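Long-range contacts in cellulase (Xanthomonas axonopodis pv. citri, PDB 4W7W), which probably hydrolyses the beta-1,4-glucosidic bonds of cellulose, as a family 5 glycoside hydrolase with a barrel fold that binds cello-oligosaccharides: residues 67-72 and 108-113; 149-154 and 181-186; 311-316 and 323-328. All blocks are in the same frame, centred on the assembly; numbering follows the deposited sequence. Where two conformers were deposited one is given.

Contact 1. Residues 67-72 and 108-113; sequences RLPFLW and DLHNYA
Pro69 and Phe70 pair with Asp108 and Leu109 as parallel strands, through backbone bonds of Leu68 and Phe70 to Asp108 and His110. Asp108 N binds Leu68 O, Phe70 N binds Asp108 O, and His110 N reaches Phe70 O at 2.9 Å; Pro69, which lacks an N-H, sits opposite Asp108 and gives its CA-H to Asp108 O. Beyond the strands a side chain takes over: Asn111 OD1 accepts an almost straight bond (175°) from Trp72 N at 2.8 Å, tying the first turn of the next helix to the loop, while Asn111 ND2 is held by Glu73.

The charged groups gather on the face of Pro69 and Asp108. The Arg67 guanidinium lies flat against the Asp108 carboxylate, the planes 13° apart, with OD2 over its centre; Arg67 NH1 is 3.3 Å from Asp108 OD2, a salt bridge of charge alone, since no N-H points at the oxygen. NH1 and NH2 bond to Asn28 and Asn153 and form salt bridges with Glu266 and Glu222. His110 ND1 donates to the syn lone pair of Asp108 OD2 at 2.6 Å, which fixes the imidazole's rotation beside a bound glucose unit.

The face of Phe70 and Leu109 is mainly apolar. Phe70 CG sits between backbone N and carbonyl carbon (chi1 62°), turning the ring over Asp108 O. Leu109 CD1 packs 3.6 Å from Trp72 CB and also touches Phe70. Leu130, Leu133 and Trp134 of helix 127-141 close over Leu109; strand 293-301 brings Trp299 against Arg67 and Pro69 inside the barrel.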
# COMPACT_ATOMS: atom_id res chain seq x y z
N ARG A 67 -3.36 -2.05 5.99
CA ARG A 67 -3.46 -1.99 4.53
C ARG A 67 -4.08 -3.31 4.05
O ARG A 67 -3.62 -4.38 4.45
CB ARG A 67 -2.09 -1.72 3.89
CG ARG A 67 -2.12 -1.59 2.37
CD ARG A 67 -0.83 -0.99 1.87
NE ARG A 67 -0.74 -0.79 0.43
CZ ARG A 67 -0.10 -1.59 -0.42
NH1 ARG A 67 0.39 -2.76 -0.06
NH2 ARG A 67 0.08 -1.19 -1.67
N LEU A 68 -5.13 -3.19 3.25
CA LEU A 68 -5.94 -4.32 2.82
C LEU A 68 -5.88 -4.47 1.30
O LEU A 68 -6.63 -3.82 0.57
CB LEU A 68 -7.38 -4.14 3.26
CG LEU A 68 -8.31 -5.30 2.96
CD1 LEU A 68 -8.00 -6.48 3.88
CD2 LEU A 68 -9.76 -4.89 3.08
N PRO A 69 -4.97 -5.32 0.81
CA PRO A 69 -4.96 -5.64 -0.62
C PRO A 69 -6.25 -6.34 -1.04
O PRO A 69 -6.73 -7.22 -0.33
CB PRO A 69 -3.79 -6.63 -0.74
CG PRO A 69 -2.88 -6.28 0.41
CD PRO A 69 -3.83 -5.93 1.52
N PHE A 70 -6.76 -5.97 -2.20
CA PHE A 70 -7.83 -6.71 -2.85
C PHE A 70 -7.72 -6.46 -4.35
O PHE A 70 -6.98 -5.58 -4.79
CB PHE A 70 -9.22 -6.34 -2.32
CG PHE A 70 -9.57 -4.91 -2.55
CD1 PHE A 70 -9.20 -3.97 -1.63
CD2 PHE A 70 -10.23 -4.50 -3.69
CE1 PHE A 70 -9.49 -2.64 -1.79
CE2 PHE A 70 -10.51 -3.15 -3.90
CZ PHE A 70 -10.15 -2.23 -2.94
N LEU A 71 -8.39 -7.29 -5.13
CA LEU A 71 -8.26 -7.21 -6.59
C LEU A 71 -9.35 -6.41 -7.26
O LEU A 71 -10.56 -6.58 -7.00
CB LEU A 71 -8.26 -8.58 -7.24
CG LEU A 71 -7.15 -9.52 -6.80
CD1 LEU A 71 -7.20 -10.77 -7.65
CD2 LEU A 71 -5.79 -8.84 -6.90
N TRP A 72 -8.92 -5.56 -8.18
CA TRP A 72 -9.82 -4.83 -9.05
C TRP A 72 -10.82 -5.77 -9.73
O TRP A 72 -12.01 -5.50 -9.76
CB TRP A 72 -8.97 -4.06 -10.07
CG TRP A 72 -9.68 -3.06 -10.92
CD1 TRP A 72 -11.02 -2.78 -10.96
CD2 TRP A 72 -9.05 -2.22 -11.88
NE1 TRP A 72 -11.26 -1.82 -11.92
CE2 TRP A 72 -10.07 -1.45 -12.48
CE3 TRP A 72 -7.73 -2.05 -12.30
CZ2 TRP A 72 -9.80 -0.52 -13.49
CZ3 TRP A 72 -7.46 -1.15 -13.32
CH2 TRP A 72 -8.49 -0.40 -13.89
N ASP A 108 -6.33 -1.05 -0.68
CA ASP A 108 -5.23 -1.19 -1.65
C ASP A 108 -5.71 -1.97 -2.85
O ASP A 108 -5.88 -3.18 -2.79
CB ASP A 108 -4.05 -1.91 -0.98
CG ASP A 108 -3.10 -2.57 -1.95
OD1 ASP A 108 -2.98 -2.14 -3.12
OD2 ASP A 108 -2.48 -3.57 -1.48
N LEU A 109 -5.96 -1.24 -3.94
CA LEU A 109 -6.30 -1.86 -5.22
C LEU A 109 -5.01 -2.51 -5.76
O LEU A 109 -4.14 -1.82 -6.29
CB LEU A 109 -6.85 -0.83 -6.20
CG LEU A 109 -7.53 -1.43 -7.43
CD1 LEU A 109 -8.88 -2.03 -7.07
CD2 LEU A 109 -7.71 -0.36 -8.49
N HIS A 110 -4.87 -3.81 -5.54
CA HIS A 110 -3.55 -4.43 -5.57
C HIS A 110 -3.25 -4.98 -6.96
O HIS A 110 -3.16 -6.19 -7.16
CB HIS A 110 -3.46 -5.50 -4.50
CG HIS A 110 -2.06 -5.86 -4.11
ND1 HIS A 110 -1.37 -5.20 -3.11
CD2 HIS A 110 -1.23 -6.83 -4.56
CE1 HIS A 110 -0.19 -5.76 -2.96
NE2 HIS A 110 -0.07 -6.75 -3.82
N ASN A 111 -3.09 -4.06 -7.93
CA ASN A 111 -3.22 -4.44 -9.33
C ASN A 111 -2.08 -4.13 -10.27
O ASN A 111 -2.16 -4.51 -11.43
CB ASN A 111 -4.56 -3.92 -9.90
CG ASN A 111 -5.65 -4.91 -9.71
OD1 ASN A 111 -6.15 -5.08 -8.59
ND2 ASN A 111 -5.94 -5.67 -10.76
N TYR A 112 -1.01 -3.46 -9.84
CA TYR A 112 0.18 -3.31 -10.69
C TYR A 112 -0.13 -2.60 -12.01
O TYR A 112 0.55 -2.82 -13.02
CB TYR A 112 0.86 -4.66 -10.95
CG TYR A 112 1.18 -5.44 -9.70
CD1 TYR A 112 2.36 -5.24 -9.03
CD2 TYR A 112 0.29 -6.38 -9.16
CE1 TYR A 112 2.68 -5.95 -7.88
CE2 TYR A 112 0.58 -7.09 -8.01
CZ TYR A 112 1.78 -6.87 -7.38
OH TYR A 112 2.08 -7.59 -6.23
N ALA A 113 -1.12 -1.71 -11.98
CA ALA A 113 -1.60 -1.00 -13.15
C ALA A 113 -2.08 -1.92 -14.27
O ALA A 113 -1.97 -1.59 -15.46
CB ALA A 113 -0.55 0.01 -13.65

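Contact 2. Residues 149-154 and 181-186; sequences FGLMNE and NLILVP. With BGC (beta-D-glucopyranose), chain C.
Phe149-Ile183 and Gly150-Leu184 pair as parallel strands, with Phe149 N bonded to Leu182 O, Leu184 N to Phe149 O at 2.8 Å, and Leu151 N to Leu184 O. Past Gly150 the chains diverge, and a water hydrogen-bonds to Met152 N and Leu184 O, carrying the link one residue further. The Phe149 ring and the Asn181 amide stack with their planes 25° apart; Asn181 CB stands 4.0 Å from the Phe149 ring centroid over one face, and Asn181 ND2 is anchored by the carbonyls of Val147 and Phe141. Ile183 CG1 meets the same ring at its edge.

These strands are the two ends of a beta-alpha-beta unit of the (beta/alpha)8 barrel, connected through helix 160-176. Leu151 packs against that helix at Thr170 and Ile174, and Leu151 CG lies 3.6 Å from Ile183 CG2. Nearer the strand ends, Pro186 CG comes within 3.3 Å of Met152 O.

Glu154 lies beyond the pairing, in the sugar site. With CG beside its backbone N (chi1 -61°) and the chain extended beyond, its carboxylate reaches the glucose unit of its own pocket: Glu154 OE1 accepts from O4 of the sugar at 2.6 Å, and OE2 is hydrogen-bonded to His224.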
# COMPACT_ATOMS: atom_id res chain seq x y z
N PHE A 149 -7.69 5.77 0.63
CA PHE A 149 -7.78 5.22 -0.72
C PHE A 149 -6.37 4.98 -1.29
O PHE A 149 -5.67 5.93 -1.63
CB PHE A 149 -8.56 6.15 -1.63
CG PHE A 149 -9.97 6.43 -1.18
CD1 PHE A 149 -10.75 5.51 -0.52
CD2 PHE A 149 -10.55 7.65 -1.48
CE1 PHE A 149 -12.06 5.80 -0.16
CE2 PHE A 149 -11.86 7.95 -1.12
CZ PHE A 149 -12.62 7.01 -0.47
N GLY A 150 -5.97 3.72 -1.38
CA GLY A 150 -4.68 3.34 -1.98
C GLY A 150 -4.86 3.07 -3.45
O GLY A 150 -5.19 1.95 -3.87
N LEU A 151 -4.65 4.10 -4.26
CA LEU A 151 -5.05 4.06 -5.67
C LEU A 151 -4.61 2.84 -6.47
O LEU A 151 -5.37 2.33 -7.28
CB LEU A 151 -4.57 5.30 -6.40
CG LEU A 151 -5.08 6.64 -5.87
CD1 LEU A 151 -4.67 7.74 -6.84
CD2 LEU A 151 -6.59 6.60 -5.62
N MET A 152 -3.35 2.42 -6.30
CA MET A 152 -2.87 1.32 -7.12
C MET A 152 -1.59 0.76 -6.55
O MET A 152 -0.61 1.49 -6.37
CB MET A 152 -2.56 1.80 -8.54
CG MET A 152 -2.10 0.70 -9.48
SD MET A 152 -3.28 -0.65 -9.70
CE MET A 152 -4.59 0.21 -10.57
N ASN A 153 -1.55 -0.54 -6.32
CA ASN A 153 -0.31 -1.16 -5.88
C ASN A 153 0.70 -1.21 -7.02
O ASN A 153 0.43 -1.83 -8.06
CB ASN A 153 -0.54 -2.56 -5.39
CG ASN A 153 0.73 -3.15 -4.84
OD1 ASN A 153 1.26 -2.65 -3.85
ND2 ASN A 153 1.25 -4.19 -5.47
N GLU A 154 1.87 -0.61 -6.81
CA GLU A 154 3.05 -0.80 -7.69
C GLU A 154 2.76 -0.74 -9.20
O GLU A 154 3.02 -1.69 -9.94
CB GLU A 154 3.78 -2.10 -7.33
CG GLU A 154 4.30 -2.05 -5.91
CD GLU A 154 5.20 -3.21 -5.55
OE1 GLU A 154 5.45 -4.06 -6.41
OE2 GLU A 154 5.67 -3.24 -4.37
N ASN A 181 -11.42 11.87 1.84
CA ASN A 181 -10.52 10.88 2.41
C ASN A 181 -9.09 11.08 1.91
O ASN A 181 -8.86 11.58 0.82
CB ASN A 181 -10.95 9.48 1.99
CG ASN A 181 -12.41 9.18 2.28
OD1 ASN A 181 -13.30 9.83 1.72
ND2 ASN A 181 -12.68 8.18 3.10
N LEU A 182 -8.13 10.63 2.71
CA LEU A 182 -6.73 10.61 2.29
C LEU A 182 -6.59 9.69 1.08
O LEU A 182 -7.11 8.56 1.09
CB LEU A 182 -5.87 10.10 3.45
CG LEU A 182 -4.37 9.97 3.15
CD1 LEU A 182 -3.70 11.29 2.79
CD2 LEU A 182 -3.68 9.34 4.34
N ILE A 183 -5.88 10.18 0.07
CA ILE A 183 -5.54 9.40 -1.12
C ILE A 183 -4.04 9.15 -1.08
O ILE A 183 -3.25 10.09 -0.95
CB ILE A 183 -5.90 10.16 -2.42
CG1 ILE A 183 -7.40 10.36 -2.53
CG2 ILE A 183 -5.38 9.39 -3.62
CD1 ILE A 183 -7.79 11.33 -3.62
N LEU A 184 -3.66 7.88 -1.22
CA LEU A 184 -2.26 7.48 -1.36
C LEU A 184 -1.98 7.26 -2.85
O LEU A 184 -2.58 6.39 -3.48
CB LEU A 184 -1.95 6.20 -0.59
CG LEU A 184 -2.23 6.28 0.91
CD1 LEU A 184 -1.83 4.97 1.56
CD2 LEU A 184 -1.53 7.45 1.57
N VAL A 185 -1.05 8.06 -3.38
CA VAL A 185 -0.72 8.10 -4.80
C VAL A 185 0.66 7.49 -5.02
O VAL A 185 1.63 7.98 -4.46
CB VAL A 185 -0.63 9.56 -5.32
CG1 VAL A 185 -0.35 9.59 -6.82
CG2 VAL A 185 -1.90 10.31 -5.01
N PRO A 186 0.75 6.43 -5.83
CA PRO A 186 2.05 5.86 -6.14
C PRO A 186 2.64 6.48 -7.40
O PRO A 186 1.94 7.17 -8.15
CB PRO A 186 1.70 4.41 -6.40
CG PRO A 186 0.39 4.51 -7.13
CD PRO A 186 -0.33 5.67 -6.49
C2 BGC C . 8.76 -7.35 -8.22
C3 BGC C . 7.40 -7.22 -7.56
C4 BGC C . 7.52 -6.63 -6.16
C5 BGC C . 8.34 -5.35 -6.21
C6 BGC C . 8.64 -4.82 -4.82
C1 BGC C . 9.47 -6.01 -8.17
O2 BGC C . 8.65 -7.77 -9.58
O3 BGC C . 6.79 -8.51 -7.48
O4 BGC C . 6.23 -6.41 -5.59
O5 BGC C . 9.61 -5.59 -6.82
O6 BGC C . 9.47 -3.65 -4.88
O HOH W 1 -1.65 3.68 -4.06

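Contact 3. Residues 311-316 and 323-328; sequences FTVQPG and PQMAIL
Thr312 O and Gln324 OE1 share one water, which donates to each at 2.7 Å. Thr312 O and Gln324 OE1 themselves stay 4.1 Å apart, so the water supplies the protons that two acceptors cannot offer each other. Gln324 is bent at its second torsion (chi2 96°), which turns the amide back toward the loop. Its other end is gripped as well: NE2 donates to the carbonyls of Thr269 and Pro310, so the rotation of the amide is fixed from both ends.

Beside this polar bridge, Val313 points toward 323-328 and meets Gln324, Met325 and Leu328. Val313 CG1 rests 4.0 Å from Gln324 CB and 4.2 Å from Leu328 CD1. Met325 comes across at about a right angle; bends at its second and third torsions (52° and 55°) fold the chain so that Met325 CE touches Val313 CB at 3.9 Å, with Val313 CG2 almost as near. Trp298 of strand 293-301 also packs on Val313, Gln324 and Leu328, and Met63 touches both Met325 and Leu328.

Within 311-316, Thr312 OG1 accepts from Gln314 N at 3.0 Å, an ST turn that spans Val313. Direct contact between loop and helix is thus apolar, and the polar link runs through water; it depends on the orientation of the Gln324 amide, which Thr269 O, Pro310 O and the water set together.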
# COMPACT_ATOMS: atom_id res chain seq x y z
N PHE A 311 8.93 -12.80 5.72
CA PHE A 311 8.47 -11.48 6.13
C PHE A 311 7.18 -11.50 6.94
O PHE A 311 6.62 -10.46 7.22
CB PHE A 311 8.30 -10.57 4.90
CG PHE A 311 9.53 -10.45 4.04
CD1 PHE A 311 10.80 -10.24 4.57
CD2 PHE A 311 9.39 -10.45 2.67
CE1 PHE A 311 11.91 -10.10 3.74
CE2 PHE A 311 10.47 -10.30 1.84
CZ PHE A 311 11.74 -10.14 2.37
N THR A 312 6.69 -12.68 7.29
CA THR A 312 5.44 -12.73 8.01
C THR A 312 5.54 -12.17 9.42
O THR A 312 6.45 -12.52 10.17
CB THR A 312 4.87 -14.15 8.08
OG1 THR A 312 3.63 -14.08 8.78
CG2 THR A 312 5.81 -15.18 8.76
N VAL A 313 4.57 -11.35 9.80
CA VAL A 313 4.37 -11.01 11.21
C VAL A 313 3.00 -11.48 11.70
O VAL A 313 2.54 -11.04 12.75
CB VAL A 313 4.66 -9.53 11.55
CG1 VAL A 313 6.13 -9.24 11.31
CG2 VAL A 313 3.76 -8.58 10.78
N GLN A 314 2.37 -12.41 10.97
CA GLN A 314 1.17 -13.04 11.47
C GLN A 314 1.54 -13.89 12.69
O GLN A 314 2.45 -14.69 12.60
CB GLN A 314 0.57 -13.94 10.39
CG GLN A 314 -0.76 -14.56 10.79
CD GLN A 314 -1.92 -13.59 10.88
OE1 GLN A 314 -1.83 -12.42 10.48
NE2 GLN A 314 -3.04 -14.08 11.35
N PRO A 315 0.83 -13.70 13.83
CA PRO A 315 1.19 -14.47 15.01
C PRO A 315 1.01 -15.94 14.75
O PRO A 315 0.19 -16.35 13.92
CB PRO A 315 0.24 -13.96 16.07
CG PRO A 315 -0.93 -13.45 15.31
CD PRO A 315 -0.30 -12.82 14.09
N GLY A 316 1.79 -16.73 15.46
CA GLY A 316 1.69 -18.17 15.31
C GLY A 316 0.34 -18.71 15.76
O GLY A 316 -0.35 -18.09 16.54
N PRO A 323 9.35 -12.67 14.99
CA PRO A 323 10.56 -11.94 15.42
C PRO A 323 10.58 -10.46 15.10
O PRO A 323 10.94 -9.63 15.94
CB PRO A 323 11.68 -12.70 14.70
CG PRO A 323 11.15 -14.10 14.62
CD PRO A 323 9.70 -13.92 14.29
N GLN A 324 10.15 -10.09 13.91
CA GLN A 324 10.23 -8.68 13.52
C GLN A 324 9.25 -7.81 14.28
O GLN A 324 9.44 -6.61 14.40
CB GLN A 324 10.02 -8.51 12.01
CG GLN A 324 11.08 -9.20 11.15
CD GLN A 324 10.66 -10.58 10.67
OE1 GLN A 324 10.14 -11.37 11.45
NE2 GLN A 324 10.92 -10.88 9.41
N MET A 325 8.19 -8.43 14.80
CA MET A 325 7.20 -7.68 15.54
C MET A 325 7.77 -7.04 16.79
O MET A 325 7.28 -5.99 17.20
CB MET A 325 6.02 -8.57 15.91
CG MET A 325 4.94 -7.86 16.73
SD MET A 325 4.32 -6.32 16.02
CE MET A 325 3.91 -7.10 14.50
N ALA A 326 8.77 -7.65 17.40
CA ALA A 326 9.37 -7.05 18.58
C ALA A 326 10.02 -5.70 18.27
O ALA A 326 10.17 -4.87 19.15
CB ALA A 326 10.37 -7.99 19.19
N ILE A 327 10.45 -5.51 17.03
CA ILE A 327 10.98 -4.23 16.60
C ILE A 327 9.86 -3.29 16.16
O ILE A 327 9.80 -2.15 16.61
CB ILE A 327 12.05 -4.41 15.50
CG1 ILE A 327 13.26 -5.15 16.11
CG2 ILE A 327 12.50 -3.06 14.97
CD1 ILE A 327 14.22 -5.71 15.10
N LEU A 328 8.96 -3.77 15.32
CA LEU A 328 7.86 -2.93 14.86
C LEU A 328 7.08 -2.33 16.01
O LEU A 328 6.72 -1.16 15.99
CB LEU A 328 6.92 -3.71 13.94
CG LEU A 328 7.51 -4.24 12.64
CD1 LEU A 328 6.49 -5.11 11.93
CD2 LEU A 328 7.97 -3.11 11.74
O HOH W 2 8.95 -13.59 10.39

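How the contacts relate
Contacts 1 and 2 belong to the same closed eight-stranded parallel barrel: strands 65-70 and 104-109 pair in contact 1, 147-150 and 183-186 in contact 2, four consecutive strands in order. Their centres are 10 Å apart, and they touch mainly through Asn153, whose OD1 lies 2.9 Å from Arg67 NH2 and whose N lies 2.9 Å from Leu109 O. His110 and Glu154, one from each contact, line two pockets for bound sugar. Contact 3 comes last along the chain, after the final barrel strand, 293-301, with its centre about 23 Å from that of contact 1 and 25 Å from that of contact 2; it packs the C-terminal segment against that strand through Trp298.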